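PDB 3FHL: putative oxidoreductase from Bacteroides fragilis NCTC 9343, which probably catalyses a nucleotide-dependent oxidation or reduction of a substrate that is not established. Local coordinates for residues L183-Q186 and A187-F191; R125-A129 and D130-V134; V92-E95 and K96-S100; N333-R336 and I337-A341; G309-Q312 and N313-E316. All coordinates share one frame; numbering follows the deposited sequence. Where two conformers were deposited one is given.

How the contacts relate
All five contacts are local, between side chains a few residues apart. Contacts 1 and 4 join successive turns of helices 180-191 and 328-347. These helices pack together through Ile184, Ile188, Val334, Ile337 and Ile338. Contact 1 is more buried; contact 4 has one exposed polar flank. Contact 2, at the start of helix 129-139, is richer in charge and water, and its Arg126 forms a salt bridge with Asp185 of contact 1. In contact 3 the chain leaves a Rossmann strand and turns at a cis peptide before Pro97; no hydrogen bond crosses its segments. Contact 5, on helix 309-320, is largely aromatic and buried. It packs against Val93 of contact 3 and Trp127 of contact 2.

Contact 1 (L183-Q186 and A187-F191)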
# COMPACT_ATOMS: atom_id res chain seq x y z
N LEU C 183 13.00 4.78 6.01
CA LEU C 183 11.77 4.11 6.44
C LEU C 183 12.06 2.83 7.19
O LEU C 183 11.37 2.51 8.16
CB LEU C 183 10.85 3.80 5.24
CG LEU C 183 10.42 5.01 4.38
CD1 LEU C 183 9.36 4.60 3.39
CD2 LEU C 183 9.89 6.17 5.24
N ILE C 184 13.02 2.07 6.68
CA ILE C 184 13.46 0.84 7.32
C ILE C 184 14.07 1.13 8.70
O ILE C 184 13.73 0.47 9.68
CB ILE C 184 14.48 0.06 6.45
CG1 ILE C 184 13.80 -0.48 5.18
CG2 ILE C 184 15.03 -1.10 7.24
CD1 ILE C 184 14.75 -0.76 4.02
N ASP C 185 14.96 2.12 8.77
CA ASP C 185 15.52 2.55 10.07
C ASP C 185 14.46 2.82 11.13
O ASP C 185 14.51 2.26 12.23
CB ASP C 185 16.42 3.77 9.90
CG ASP C 185 17.00 4.24 11.22
OD1 ASP C 185 17.75 3.46 11.88
OD2 ASP C 185 16.70 5.40 11.60
N GLN C 186 13.46 3.62 10.76
CA GLN C 186 12.32 3.90 11.62
C GLN C 186 11.58 2.64 12.03
O GLN C 186 11.24 2.50 13.21
CB GLN C 186 11.35 4.86 10.93
CG GLN C 186 11.83 6.33 10.81
CD GLN C 186 10.87 7.18 9.99
OE1 GLN C 186 10.00 6.64 9.30
NE2 GLN C 186 11.02 8.51 10.05
N ALA C 187 11.34 1.72 11.09
CA ALA C 187 10.57 0.51 11.41
C ALA C 187 11.31 -0.39 12.38
O ALA C 187 10.70 -0.94 13.31
CB ALA C 187 10.17 -0.27 10.14
N ILE C 188 12.62 -0.52 12.17
CA ILE C 188 13.49 -1.31 13.07
C ILE C 188 13.54 -0.70 14.48
O ILE C 188 13.46 -1.43 15.48
CB ILE C 188 14.93 -1.45 12.51
CG1 ILE C 188 14.93 -2.28 11.23
CG2 ILE C 188 15.88 -2.10 13.54
CD1 ILE C 188 16.24 -2.15 10.45
N GLN C 189 13.62 0.63 14.56
CA GLN C 189 13.58 1.30 15.87
C GLN C 189 12.30 0.98 16.65
O GLN C 189 12.36 0.72 17.87
CB GLN C 189 13.77 2.82 15.72
CG GLN C 189 15.22 3.22 15.43
CD GLN C 189 16.19 2.72 16.52
OE1 GLN C 189 16.09 3.11 17.68
NE2 GLN C 189 17.13 1.85 16.13
N LEU C 190 11.16 0.95 15.97
CA LEU C 190 9.91 0.67 16.67
C LEU C 190 9.65 -0.80 16.96
O LEU C 190 9.10 -1.11 18.00
CB LEU C 190 8.71 1.25 15.92
CG LEU C 190 8.70 2.76 15.63
CD1 LEU C 190 7.50 3.10 14.77
CD2 LEU C 190 8.70 3.58 16.91
N PHE C 191 10.05 -1.69 16.05
CA PHE C 191 9.51 -3.06 16.06
C PHE C 191 10.56 -4.16 16.04
O PHE C 191 10.22 -5.32 16.20
CB PHE C 191 8.54 -3.29 14.89
CG PHE C 191 7.44 -2.27 14.80
CD1 PHE C 191 6.49 -2.16 15.80
CD2 PHE C 191 7.38 -1.41 13.71
CE1 PHE C 191 5.49 -1.20 15.73
CE2 PHE C 191 6.37 -0.47 13.62
CZ PHE C 191 5.43 -0.35 14.63
O HOH W 1 17.43 1.29 13.04
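Ile184 and Ile188 cross at a slant on one side of the helix. CG2 of Ile184 meets CD1 of Ile188 at 3.6 Å. CG1 of Ile188 also lies 3.4 Å from the carbonyl O of Ile184. With CG1 set beside its own backbone N (chi1 -66°), Ile188 sends this branch back along the preceding turn.

Asp185 and Gln189 form a polar pair one step round the helix. Their side-chain ends are joined through a water, not directly. The water donates to OD1 of Asp185 at 2.5 Å and accepts from NE2 of Gln189 at 3.2 Å. CG of Gln189 is set by chi1 (-75°) and lies 3.4 Å from the carbonyl O of Asp185. Beyond it, a bend at chi2 (-57°) places the amide. The other carboxylate oxygen of Asp185, OD2, is held in a salt bridge by Arg126.

These pairs sit on helix 180-191 of the C-terminal alpha/beta domain. Its i to i+4 bonds here are accepted by the carbonyls of Leu183 through Gln186. Ile188 N donates to Ile184 O at 2.9 Å. Gln186 is extended beyond CG and gives its NE2 to the carbonyl O of Arg125. Its side chain and that of Leu190 both pack on Phe131 of helix 129-139. CG of Leu190 approaches the carbonyl O of Gln186 to 3.5 Å.

Contact 2 (R125-A129 and D130-V134); sequences RRWDA and DFLTV
Arg125 and Arg126 present their carbonyl oxygens to Phe131 where a short 3-10 segment leads into helix 129-139. The guanidinium of Arg125 turns to Asp128. Its NH1 donates to OD2 of Asp128 at 2.8 Å, in the guanidinium plane and on the syn lone pair of the carboxylate.

Arg126 O sits at the edge of the Phe131 ring, in its plane, 3.4 Å from CD2. It also touches CD2 of Leu132. The Phe131 ring reaches this place because CG is anti to the backbone N (chi1 -176°). The Arg126 guanidinium lies away from the turn, paired with Asp330 and bonded to Glu325 O.

CD1 of Trp127 is 4.3 Å from CD2 of Leu132. The carbonyl O of Trp127 is nearer the other methyl of Leu132, CD1, at 3.7 Å. CB of Arg126 covers one face of the indole near the rim.

Asp128 holds the N-cap position, but its side chain makes no capping bond. Its carbonyl O accepts from Leu132 N. Its carboxylate lies alongside that of Asp130, with the planes 68° apart. OD2 of Asp128 and OD1 of Asp130 are 4.0 Å apart. Two waters bridge these like charges. Both contact OD2 of Asp128; one also meets OD1 of Asp130 and the other OD2. Arg125 probably eases the repulsion. OD1 of Asp128 bonds to Tyr307 OH.

Ala129 O is gripped twice by Thr133. OG1 of Thr133 donates at 2.7 Å and its backbone N at 3.0 Å, from opposite faces of the carbonyl plane.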
# COMPACT_ATOMS: atom_id res chain seq x y z
N ARG C 125 15.90 11.35 10.35
CA ARG C 125 14.45 11.24 10.22
C ARG C 125 13.79 10.53 11.40
O ARG C 125 12.56 10.46 11.49
CB ARG C 125 14.04 10.65 8.87
CG ARG C 125 14.30 11.65 7.72
CD ARG C 125 13.53 11.27 6.47
NE ARG C 125 13.82 12.16 5.34
CZ ARG C 125 13.19 13.31 5.11
NH1 ARG C 125 12.23 13.75 5.92
NH2 ARG C 125 13.53 14.03 4.05
N ARG C 126 14.62 10.08 12.35
CA ARG C 126 14.13 9.69 13.66
C ARG C 126 13.59 10.89 14.43
O ARG C 126 12.83 10.74 15.38
CB ARG C 126 15.25 9.03 14.46
CG ARG C 126 15.79 7.78 13.82
CD ARG C 126 16.59 6.99 14.81
NE ARG C 126 17.40 5.94 14.21
CZ ARG C 126 18.24 5.18 14.91
NH1 ARG C 126 18.94 4.23 14.32
NH2 ARG C 126 18.37 5.39 16.21
N TRP C 127 13.96 12.10 13.99
CA TRP C 127 13.46 13.32 14.63
C TRP C 127 12.56 14.15 13.70
O TRP C 127 12.38 15.34 13.92
CB TRP C 127 14.62 14.17 15.17
CG TRP C 127 15.36 13.51 16.32
CD1 TRP C 127 15.03 13.58 17.65
CD2 TRP C 127 16.51 12.68 16.24
NE1 TRP C 127 15.91 12.84 18.40
CE2 TRP C 127 16.84 12.28 17.56
CE3 TRP C 127 17.31 12.23 15.18
CZ2 TRP C 127 17.92 11.46 17.84
CZ3 TRP C 127 18.39 11.41 15.47
CH2 TRP C 127 18.69 11.03 16.79
N ASP C 128 12.01 13.51 12.67
CA ASP C 128 10.94 14.15 11.88
C ASP C 128 9.73 14.31 12.80
O ASP C 128 9.51 13.46 13.65
CB ASP C 128 10.56 13.28 10.68
CG ASP C 128 11.41 13.55 9.45
OD1 ASP C 128 12.33 14.40 9.51
OD2 ASP C 128 11.17 12.92 8.39
N ALA C 129 8.98 15.40 12.62
CA ALA C 129 7.75 15.64 13.39
C ALA C 129 6.77 14.47 13.34
O ALA C 129 6.23 14.07 14.37
CB ALA C 129 7.04 16.94 12.90
N ASP C 130 6.56 13.92 12.15
CA ASP C 130 5.61 12.82 11.96
C ASP C 130 5.98 11.57 12.74
O ASP C 130 5.15 11.03 13.45
CB ASP C 130 5.33 12.52 10.47
CG ASP C 130 6.60 12.42 9.62
OD1 ASP C 130 7.65 11.93 10.10
OD2 ASP C 130 6.54 12.84 8.45
N PHE C 131 7.23 11.13 12.61
CA PHE C 131 7.72 9.94 13.33
C PHE C 131 7.76 10.10 14.85
O PHE C 131 7.37 9.18 15.61
CB PHE C 131 9.10 9.55 12.81
CG PHE C 131 9.64 8.28 13.41
CD1 PHE C 131 9.01 7.05 13.17
CD2 PHE C 131 10.78 8.30 14.21
CE1 PHE C 131 9.50 5.88 13.71
CE2 PHE C 131 11.28 7.10 14.77
CZ PHE C 131 10.64 5.90 14.51
N LEU C 132 8.23 11.26 15.32
CA LEU C 132 8.16 11.58 16.75
C LEU C 132 6.73 11.55 17.27
O LEU C 132 6.48 11.11 18.39
CB LEU C 132 8.79 12.96 17.02
CG LEU C 132 10.32 13.05 16.89
CD1 LEU C 132 10.78 14.48 17.15
CD2 LEU C 132 11.02 12.10 17.87
N THR C 133 5.78 12.00 16.45
CA THR C 133 4.39 11.95 16.83
C THR C 133 3.89 10.52 16.86
O THR C 133 3.20 10.13 17.80
CB THR C 133 3.53 12.81 15.89
OG1 THR C 133 4.04 14.15 15.87
CG2 THR C 133 2.10 12.84 16.38
N VAL C 134 4.28 9.72 15.87
CA VAL C 134 3.97 8.27 15.88
C VAL C 134 4.47 7.61 17.18
O VAL C 134 3.71 6.93 17.84
CB VAL C 134 4.52 7.54 14.61
CG1 VAL C 134 4.52 5.99 14.79
CG2 VAL C 134 3.73 7.95 13.35
O HOH W 2 9.75 10.69 8.75
O HOH W 3 8.61 13.45 6.95

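Contact 3 (V92-E95 and K96-S100); sequences VVVE and KPFTS
Val94 and Phe98 supply the apolar part of this contact. Their side chains cross at about a right angle. CG2 of Val94 lies at the edge of the Phe98 ring, near its plane, and is 4.0 Å from CD1. A chi1 of 175° turns the Phe98 ring away from its own N and into this place. CG2 of Thr99 lies over the centre of the Phe98 ring, 4.2 Å above its plane. The other branch of Val94, CG1, is 3.8 Å from the carbonyl O of Phe98. That oxygen is buried here and has no polar partner in the model.

The backbone makes no hydrogen bond across the segments. The peptide between Lys96 and Pro97 is cis, and the chain turns sharply there. Glu95 O and Pro97 O come within 3.2 Å of each other. Both are acceptors. His78 ND1 bonds to Pro97 O and only weakly to Glu95 O.

The polar ends of Glu95 and Lys96 lead off to partners outside the turn. Glu95 OE2 bonds to His21 NE2, and Lys96 NZ bonds to Ser181 OG. A Glu-Lys-Pro sequence after this strand is familiar in the Gfo/Idh/MocA family, where its lysine is often catalytic. No such role is established for Lys96.

Strand 91-95 lies in the parallel Rossmann sheet between strands 68-71 and 119-122. Phe98 packs on Leu119 and Val121 of the latter strand, on Leu108 of helix 102-115, and on Ala328, Ile331 and Leu332 of helix 328-347.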
# COMPACT_ATOMS: atom_id res chain seq x y z
N VAL C 92 33.28 10.14 16.68
CA VAL C 92 32.97 10.32 15.24
C VAL C 92 31.49 10.21 14.88
O VAL C 92 30.79 9.28 15.31
CB VAL C 92 33.80 9.32 14.34
CG1 VAL C 92 33.45 9.47 12.86
CG2 VAL C 92 35.28 9.54 14.50
N VAL C 93 31.02 11.18 14.09
CA VAL C 93 29.75 11.05 13.37
C VAL C 93 30.03 10.84 11.88
O VAL C 93 30.80 11.60 11.28
CB VAL C 93 28.84 12.29 13.59
CG1 VAL C 93 27.67 12.33 12.57
CG2 VAL C 93 28.29 12.26 14.98
N VAL C 94 29.44 9.81 11.29
CA VAL C 94 29.51 9.63 9.84
C VAL C 94 28.13 9.80 9.20
O VAL C 94 27.13 9.27 9.69
CB VAL C 94 30.07 8.25 9.40
CG1 VAL C 94 30.62 8.32 7.96
CG2 VAL C 94 31.15 7.76 10.35
N GLU C 95 28.10 10.54 8.11
CA GLU C 95 26.93 10.61 7.26
C GLU C 95 26.82 9.38 6.40
O GLU C 95 27.83 8.75 6.06
CB GLU C 95 26.99 11.83 6.37
CG GLU C 95 26.41 13.04 7.03
CD GLU C 95 25.93 14.06 6.04
OE1 GLU C 95 26.56 14.20 4.97
OE2 GLU C 95 24.92 14.74 6.34
N LYS C 96 25.58 9.03 6.04
CA LYS C 96 25.31 8.03 5.00
C LYS C 96 25.84 8.54 3.66
O LYS C 96 25.65 9.71 3.32
CB LYS C 96 23.82 7.75 4.90
CG LYS C 96 23.25 6.98 6.08
CD LYS C 96 21.77 7.28 6.26
CE LYS C 96 20.96 6.90 5.03
NZ LYS C 96 19.52 7.30 5.18
N PRO C 97 26.51 7.66 2.89
CA PRO C 97 26.78 6.24 3.18
C PRO C 97 27.93 6.06 4.18
O PRO C 97 29.01 6.65 4.00
CB PRO C 97 27.15 5.65 1.81
CG PRO C 97 27.01 6.79 0.82
CD PRO C 97 27.07 8.05 1.59
N PHE C 98 27.67 5.28 5.22
CA PHE C 98 28.63 4.98 6.28
C PHE C 98 29.95 4.49 5.69
O PHE C 98 30.99 5.13 5.86
CB PHE C 98 28.00 3.95 7.25
CG PHE C 98 28.92 3.44 8.35
CD1 PHE C 98 29.85 4.27 8.98
CD2 PHE C 98 28.81 2.12 8.78
CE1 PHE C 98 30.67 3.77 9.99
CE2 PHE C 98 29.61 1.63 9.79
CZ PHE C 98 30.54 2.45 10.40
N THR C 99 29.91 3.36 4.98
CA THR C 99 31.08 2.84 4.27
C THR C 99 30.66 2.30 2.92
O THR C 99 29.46 2.11 2.66
CB THR C 99 31.76 1.70 5.04
OG1 THR C 99 30.77 0.74 5.43
CG2 THR C 99 32.49 2.20 6.26
N SER C 100 31.64 2.03 2.06
CA SER C 100 31.36 1.45 0.75
C SER C 100 30.99 -0.03 0.87
O SER C 100 30.20 -0.53 0.07
CB SER C 100 32.53 1.66 -0.22
OG SER C 100 33.67 0.92 0.17

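Contact 4 (N333-R336 and I337-A341); sequences NVIR and IIEAA
Val334 and Ile338 meet one helical turn apart. The contact is between methyls, with CG1 of Val334 4.1 Å from CD1 of Ile338. CG1 of Ile338 comes closer to the backbone, 3.5 Å from the carbonyl O of Val334.

Ile335 and Glu339 form a second pair on a more open side of the helix. CG2 of Ile335 touches OE2 of Glu339 at 3.7 Å. This is packing of a methyl against a carboxylate. In Glu339, chi1 (-73°) sets CG beside the backbone N and within 3.3 Å of the carbonyl O of Ile335. The extended chain beyond CG then carries OE2 past CG2 of Ile335. Arg336 and Glu339 are exposed. Arg336 runs extended from CG to NE, and its side chain touches Leu353.

On another flank, CG1 of Ile337 approaches the carbonyl O of Asn333 to 3.4 Å. The CB of Ala340 makes a similar contact with Arg336 O.

The spacing of these pairs is set by regular alpha-helical bonding. Four i to i+4 bonds cross between the segments, from Ile337 N to Asn333 O through Ala340 N to Arg336 O. Ile338 N donates to Val334 O at 3.0 Å. Glu339 N reaches Ile335 O at 2.9 Å. Asn333 OD1 accepts from Gln329 NE2, a turn earlier.

Helix 328-347 packs one side on helix 180-191. Val334 touches Asp185 and Ile188, while Ile337 and Ile338 touch Ile184. Ile337 also reaches Leu218 of strand 213-221. Ala340 and Ala341 rest on strand 194-202 of the mixed sheet, at Val197 and Ala199.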
# COMPACT_ATOMS: atom_id res chain seq x y z
N ASN C 333 22.44 -2.78 10.01
CA ASN C 333 21.16 -3.48 10.11
C ASN C 333 20.17 -3.06 9.02
O ASN C 333 19.50 -3.89 8.41
CB ASN C 333 20.54 -3.25 11.49
CG ASN C 333 21.32 -3.95 12.60
OD1 ASN C 333 22.24 -4.73 12.34
ND2 ASN C 333 20.94 -3.68 13.85
N VAL C 334 20.11 -1.75 8.79
CA VAL C 334 19.28 -1.18 7.73
C VAL C 334 19.69 -1.70 6.36
O VAL C 334 18.84 -2.13 5.58
CB VAL C 334 19.30 0.34 7.79
CG1 VAL C 334 18.74 0.98 6.52
CG2 VAL C 334 18.54 0.80 9.00
N ILE C 335 21.00 -1.71 6.11
CA ILE C 335 21.58 -2.18 4.84
C ILE C 335 21.33 -3.67 4.61
O ILE C 335 21.12 -4.08 3.47
CB ILE C 335 23.09 -1.83 4.73
CG1 ILE C 335 23.26 -0.34 4.43
CG2 ILE C 335 23.81 -2.66 3.65
CD1 ILE C 335 24.68 0.18 4.61
N ARG C 336 21.31 -4.46 5.68
CA ARG C 336 20.96 -5.86 5.58
C ARG C 336 19.53 -6.03 5.04
O ARG C 336 19.30 -6.84 4.13
CB ARG C 336 21.08 -6.55 6.94
CG ARG C 336 20.78 -8.04 6.92
CD ARG C 336 21.14 -8.67 8.25
NE ARG C 336 20.84 -10.10 8.31
CZ ARG C 336 20.54 -10.75 9.43
NH1 ARG C 336 20.50 -10.09 10.59
NH2 ARG C 336 20.28 -12.04 9.40
N ILE C 337 18.60 -5.26 5.60
CA ILE C 337 17.21 -5.22 5.10
C ILE C 337 17.12 -4.76 3.64
O ILE C 337 16.40 -5.38 2.85
CB ILE C 337 16.29 -4.38 6.02
CG1 ILE C 337 16.36 -4.87 7.47
CG2 ILE C 337 14.82 -4.41 5.54
CD1 ILE C 337 15.98 -6.30 7.65
N ILE C 338 17.84 -3.70 3.29
CA ILE C 338 17.88 -3.19 1.91
C ILE C 338 18.39 -4.27 0.94
O ILE C 338 17.80 -4.49 -0.12
CB ILE C 338 18.74 -1.93 1.79
CG1 ILE C 338 18.05 -0.73 2.44
CG2 ILE C 338 19.05 -1.62 0.32
CD1 ILE C 338 18.88 0.55 2.44
N GLU C 339 19.46 -4.96 1.32
CA GLU C 339 20.01 -6.03 0.50
C GLU C 339 19.02 -7.18 0.37
O GLU C 339 18.89 -7.75 -0.71
CB GLU C 339 21.36 -6.49 1.04
CG GLU C 339 22.48 -5.47 0.77
CD GLU C 339 23.82 -5.83 1.42
OE1 GLU C 339 23.87 -6.78 2.24
OE2 GLU C 339 24.82 -5.14 1.13
N ALA C 340 18.31 -7.50 1.45
CA ALA C 340 17.27 -8.53 1.41
C ALA C 340 16.09 -8.15 0.51
O ALA C 340 15.53 -9.00 -0.17
CB ALA C 340 16.78 -8.86 2.79
N ALA C 341 15.75 -6.86 0.50
CA ALA C 341 14.71 -6.33 -0.37
C ALA C 341 15.10 -6.44 -1.85
O ALA C 341 14.29 -6.88 -2.69
CB ALA C 341 14.39 -4.87 0.01

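Contact 5 (G309-Q312 and N313-E316); sequences GFYQ and NIYE
Phe310 and Ile314 belong to the first turns of helix 309-320, where an aromatic pair receives an isoleucine. Ile314 is modelled in two conformers, and its contacts are those of the one described here. In that conformer its CD1 approaches CE2 and CZ of the Phe310 ring and lies 4.2 Å from CD1 of Tyr311. The two rings also touch each other. CD2 of Phe310 stands 3.7 Å above the centre of the Tyr311 ring. The first torsion of Phe310, near 180° (chi1 174°), swings the ring toward the next turn.

Helix 309-320 packs its apolar face on the Rossmann sheet. Phe310 touches Val93 of strand 91-95, and Tyr311 touches Val70 of strand 68-71. The described conformer of Ile314 reaches Val93 as well, and Leu68 of strand 68-71. Tyr311 OH is bonded to His21 ND1.

Gln312 and Glu316 meet on a more exposed side. NE2 of Gln312 donates to OE2 of Glu316 at 3.3 Å, a long bond. It meets the oxygen on the anti side, and the amide and carboxylate planes stand 87° apart. The bend at chi2 of Gln312 (66°) also brings its amide alongside the Tyr315 ring. NE2 of Gln312 is 4.0 Å from CD2 of that ring. OE1 of Gln312 is held by Asn28 ND2.

Asn313 is fixed at both ends of its amide. OD1 accepts from Glu325 N, and ND2 donates to Pro323 O. A water also donates to OD1 of Asn313 and to the carbonyl O of Phe310, at 2.9 Å and 3.1 Å respectively.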
# COMPACT_ATOMS: atom_id res chain seq x y z
N GLY C 309 17.91 17.22 18.08
CA GLY C 309 17.88 16.08 19.00
C GLY C 309 18.98 15.07 18.77
O GLY C 309 19.36 14.33 19.70
N PHE C 310 19.50 15.03 17.54
CA PHE C 310 20.61 14.15 17.21
C PHE C 310 21.85 14.52 18.04
O PHE C 310 22.49 13.65 18.64
CB PHE C 310 20.94 14.20 15.72
CG PHE C 310 22.17 13.42 15.35
CD1 PHE C 310 22.11 12.03 15.22
CD2 PHE C 310 23.40 14.06 15.18
CE1 PHE C 310 23.23 11.30 14.89
CE2 PHE C 310 24.54 13.32 14.85
CZ PHE C 310 24.46 11.94 14.70
N TYR C 311 22.15 15.81 18.05
CA TYR C 311 23.29 16.38 18.78
C TYR C 311 23.05 16.41 20.28
O TYR C 311 23.96 16.10 21.05
CB TYR C 311 23.66 17.75 18.19
CG TYR C 311 24.38 17.57 16.88
CD1 TYR C 311 25.68 17.05 16.86
CD2 TYR C 311 23.76 17.86 15.66
CE1 TYR C 311 26.36 16.84 15.68
CE2 TYR C 311 24.43 17.64 14.45
CZ TYR C 311 25.74 17.14 14.48
OH TYR C 311 26.43 16.91 13.32
N GLN C 312 21.82 16.70 20.70
CA GLN C 312 21.49 16.65 22.11
C GLN C 312 21.73 15.24 22.64
O GLN C 312 22.28 15.07 23.74
CB GLN C 312 20.06 17.12 22.38
CG GLN C 312 19.66 17.17 23.88
CD GLN C 312 20.45 18.22 24.70
OE1 GLN C 312 21.13 19.09 24.15
NE2 GLN C 312 20.35 18.12 26.02
N ASN C 313 21.35 14.23 21.86
CA ASN C 313 21.62 12.85 22.25
C ASN C 313 23.11 12.53 22.35
O ASN C 313 23.53 11.81 23.27
CB ASN C 313 20.93 11.86 21.32
CG ASN C 313 21.28 10.41 21.66
OD1 ASN C 313 21.90 9.72 20.87
ND2 ASN C 313 20.91 9.98 22.86
N ILE C 314 23.90 13.04 21.41
CA ILE C 314 25.35 12.84 21.43
C ILE C 314 25.95 13.42 22.70
O ILE C 314 26.78 12.77 23.37
CB ILE C 314 26.01 13.41 20.17
CG1 ILE C 314 25.70 12.50 18.99
CG2 ILE C 314 27.54 13.58 20.34
CD1 ILE C 314 26.34 12.95 17.74
N TYR C 315 25.50 14.62 23.07
CA TYR C 315 25.94 15.27 24.29
C TYR C 315 25.60 14.43 25.52
O TYR C 315 26.47 14.18 26.35
CB TYR C 315 25.36 16.68 24.41
CG TYR C 315 25.39 17.20 25.84
CD1 TYR C 315 26.59 17.63 26.44
CD2 TYR C 315 24.23 17.23 26.61
CE1 TYR C 315 26.61 18.10 27.75
CE2 TYR C 315 24.25 17.68 27.93
CZ TYR C 315 25.44 18.11 28.49
OH TYR C 315 25.44 18.55 29.79
N GLU C 316 24.35 13.99 25.61
CA GLU C 316 23.89 13.18 26.75
C GLU C 316 24.62 11.85 26.86
O GLU C 316 24.85 11.36 27.95
CB GLU C 316 22.37 12.99 26.71
CG GLU C 316 21.64 14.29 27.01
CD GLU C 316 20.15 14.13 27.16
OE1 GLU C 316 19.66 12.99 27.29
OE2 GLU C 316 19.46 15.18 27.17
O HOH W 4 22.26 10.59 18.16